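Local coordinates for protein YHR177W (Saccharomyces cerevisiae, PDB 4M8B) that binds DNA through a WOPR domain, the part present here, and probably acts as a fungal transcription regulator, at residues C[78-83]-C[121-126]. Residues are numbered along the deposited sequence; the frame is centred on the assembly and turned at random.
Sequences GKFLVY and KTFSLK. With EDO (1,2-ethanediol), chain D; nucleotides of chain A.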
# COMPACT_ATOMS: atom_id res chain seq x y z
N GLY C 78 9.08 6.67 6.63
CA GLY C 78 8.95 7.87 5.83
C GLY C 78 7.57 8.46 6.01
O GLY C 78 7.19 8.88 7.10
N LYS C 79 6.80 8.48 4.92
CA LYS C 79 5.43 8.96 4.98
C LYS C 79 4.46 7.79 4.85
O LYS C 79 3.25 7.98 4.76
CB LYS C 79 5.18 9.99 3.88
CG LYS C 79 6.14 11.17 3.93
CD LYS C 79 5.84 12.19 2.84
CE LYS C 79 6.79 13.38 2.93
NZ LYS C 79 6.49 14.41 1.89
N PHE C 80 5.01 6.58 4.83
CA PHE C 80 4.20 5.36 4.72
C PHE C 80 3.93 4.75 6.09
O PHE C 80 4.71 4.92 7.03
CB PHE C 80 4.91 4.31 3.87
CG PHE C 80 5.07 4.70 2.43
CD1 PHE C 80 4.00 4.63 1.55
CD2 PHE C 80 6.30 5.11 1.94
CE1 PHE C 80 4.15 4.98 0.22
CE2 PHE C 80 6.46 5.46 0.61
CZ PHE C 80 5.38 5.39 -0.25
N LEU C 81 2.81 4.03 6.19
CA LEU C 81 2.58 3.15 7.33
C LEU C 81 2.89 1.73 6.88
O LEU C 81 2.56 1.34 5.76
CB LEU C 81 1.14 3.27 7.83
CG LEU C 81 0.83 4.56 8.59
CD1 LEU C 81 -0.62 4.60 9.07
CD2 LEU C 81 1.78 4.70 9.77
N VAL C 82 3.53 0.96 7.75
CA VAL C 82 3.89 -0.42 7.41
C VAL C 82 3.32 -1.41 8.42
O VAL C 82 3.28 -1.13 9.62
CB VAL C 82 5.42 -0.59 7.33
CG1 VAL C 82 5.78 -2.05 7.08
CG2 VAL C 82 5.99 0.28 6.23
N TYR C 83 2.87 -2.55 7.93
CA TYR C 83 2.30 -3.59 8.79
C TYR C 83 2.88 -4.95 8.42
O TYR C 83 3.24 -5.19 7.27
CB TYR C 83 0.78 -3.61 8.65
CG TYR C 83 0.10 -2.28 8.83
CD1 TYR C 83 0.07 -1.35 7.80
CD2 TYR C 83 -0.54 -1.96 10.01
CE1 TYR C 83 -0.57 -0.13 7.96
CE2 TYR C 83 -1.18 -0.74 10.18
CZ TYR C 83 -1.19 0.17 9.14
OH TYR C 83 -1.83 1.38 9.30
N LYS C 121 2.13 -1.71 2.97
CA LYS C 121 2.41 -0.30 3.22
C LYS C 121 1.28 0.56 2.66
O LYS C 121 0.72 0.26 1.61
CB LYS C 121 3.77 0.11 2.65
CG LYS C 121 3.84 0.12 1.13
CD LYS C 121 5.29 0.07 0.67
CE LYS C 121 6.14 1.09 1.39
NZ LYS C 121 7.58 0.98 1.02
N THR C 122 0.93 1.62 3.39
CA THR C 122 -0.22 2.44 3.03
C THR C 122 0.16 3.91 2.93
O THR C 122 1.12 4.35 3.56
CB THR C 122 -1.37 2.29 4.05
OG1 THR C 122 -0.93 2.74 5.34
CG2 THR C 122 -1.81 0.83 4.16
N PHE C 123 -0.61 4.65 2.15
CA PHE C 123 -0.39 6.07 1.97
C PHE C 123 -1.71 6.75 1.66
O PHE C 123 -2.52 6.22 0.89
CB PHE C 123 0.61 6.31 0.84
CG PHE C 123 0.95 7.76 0.62
CD1 PHE C 123 0.13 8.58 -0.15
CD2 PHE C 123 2.10 8.30 1.18
CE1 PHE C 123 0.45 9.91 -0.34
CE2 PHE C 123 2.42 9.64 0.99
CZ PHE C 123 1.59 10.44 0.22
N SER C 124 -1.95 7.91 2.26
CA SER C 124 -3.16 8.67 1.99
C SER C 124 -2.82 10.04 1.43
O SER C 124 -1.93 10.73 1.93
CB SER C 124 -4.03 8.80 3.24
OG SER C 124 -3.32 9.43 4.29
N LEU C 125 -3.54 10.44 0.38
CA LEU C 125 -3.31 11.73 -0.26
C LEU C 125 -4.61 12.50 -0.38
O LEU C 125 -5.57 12.03 -0.99
CB LEU C 125 -2.70 11.52 -1.65
CG LEU C 125 -2.57 12.78 -2.51
CD1 LEU C 125 -1.46 13.67 -1.99
CD2 LEU C 125 -2.34 12.42 -3.97
N LYS C 126 -4.64 13.69 0.21
CA LYS C 126 -5.77 14.59 0.05
C LYS C 126 -5.43 15.58 -1.06
O LYS C 126 -4.42 16.28 -0.98
CB LYS C 126 -6.06 15.32 1.36
CG LYS C 126 -6.39 14.38 2.51
CD LYS C 126 -6.44 15.10 3.84
CE LYS C 126 -6.77 14.13 4.97
NZ LYS C 126 -8.05 13.42 4.72
C1 EDO D . -4.30 4.55 3.51
O1 EDO D . -4.70 5.73 2.79
C2 EDO D . -5.47 4.10 4.38
O2 EDO D . -6.41 3.38 3.59
P DG A 11 -4.03 7.27 7.55
OP1 DG A 11 -4.53 8.66 7.53
OP2 DG A 11 -3.86 6.56 6.26
O5' DG A 11 -2.64 7.24 8.33
C5' DG A 11 -2.19 8.36 9.11
C4' DG A 11 -2.87 8.44 10.47
O4' DG A 11 -2.96 7.13 11.07
C3' DG A 11 -2.13 9.26 11.52
O3' DG A 11 -2.48 10.63 11.40
C2' DG A 11 -2.59 8.64 12.84
C1' DG A 11 -3.09 7.26 12.47
N9 DG A 11 -2.42 6.13 13.11
C8 DG A 11 -1.72 5.12 12.48
N7 DG A 11 -1.24 4.23 13.31
C5 DG A 11 -1.64 4.67 14.56
C6 DG A 11 -1.41 4.11 15.84
O6 DG A 11 -0.79 3.08 16.14
N1 DG A 11 -2.00 4.88 16.85
C2 DG A 11 -2.71 6.03 16.64
N2 DG A 11 -3.20 6.64 17.73
N3 DG A 11 -2.93 6.57 15.44
C4 DG A 11 -2.37 5.83 14.45
P DT A 10 -6.07 1.07 6.69
OP1 DT A 10 -6.71 1.56 5.44
OP2 DT A 10 -4.88 0.21 6.62
O5' DT A 10 -5.74 2.34 7.60
C5' DT A 10 -6.77 3.27 7.87
C4' DT A 10 -6.32 4.38 8.81
O4' DT A 10 -6.30 3.90 10.18
C3' DT A 10 -4.93 4.98 8.56
O3' DT A 10 -5.03 6.41 8.48
C2' DT A 10 -4.15 4.52 9.79
C1' DT A 10 -5.25 4.58 10.84
N1 DT A 10 -4.98 3.94 12.18
C2 DT A 10 -5.43 4.56 13.34
O2 DT A 10 -6.04 5.62 13.36
N3 DT A 10 -5.14 3.89 14.50
C4 DT A 10 -4.46 2.69 14.62
O4 DT A 10 -4.25 2.18 15.72
C5 DT A 10 -4.02 2.10 13.37
C7 DT A 10 -3.27 0.80 13.36
C6 DT A 10 -4.30 2.75 12.23
O HOH W 1 -2.77 2.04 7.16
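Leu-81 and Thr-122 pair their backbones in both directions: Leu-81 N donates to Thr-122 O at 3.1 Å, and Thr-122 N returns a bond to Leu-81 O at 2.9 Å. This is the hydrogen-bonded pair of an antiparallel ladder that continues as the non-hydrogen-bonded pair Val-82 with Lys-121. CA-H...O contacts flank it, Phe-80 CA lying near Thr-122 O and Lys-121 CA near Leu-81 O.

Aromatic and cationic groups build the face that bears Lys-121. Its chain leaves with CG between the backbone N and the carbonyl carbon (chi1 68°) and bends at chi3 (-49°), which carries CE over one face of the Phe-80 ring, 4.1 Å from the centroid. As a cation-pi partner, NZ lies 4.7 Å from the centroid of the Phe-80 ring, while Ile-13 O takes its hydrogen bond. Phe-123 meets Phe-80 obliquely, the planes at 58°, with Phe-123 CB 3.8 Å from Phe-80 CE1. Leu-19 of helix 16-28 touches the side chains of both.

Strands 80-88 and 113-128 are neighbours in the antiparallel sheet of the WOPR domain, and strand 137-147 borders the latter on its other side. Phe-80 and Phe-123 pack one face of the sheet against helix 16-28, whereas Leu-81, Tyr-83 and Thr-122 lie on the face turned to DNA.

Polar and apolar groups share that DNA-facing side. Thr-122 OG1 lies in the plane of the Tyr-83 ring, at its edge near CE1, and 3.3 Å from Leu-81 CB. One water bridges Thr-122 OG1 to DT10 of chain A, donating to O5' and OP2, an indirect grip on the phosphate backbone. Leu-81 CD1 adds an apolar touch, 3.6 Å from C2' of DT10 of chain A.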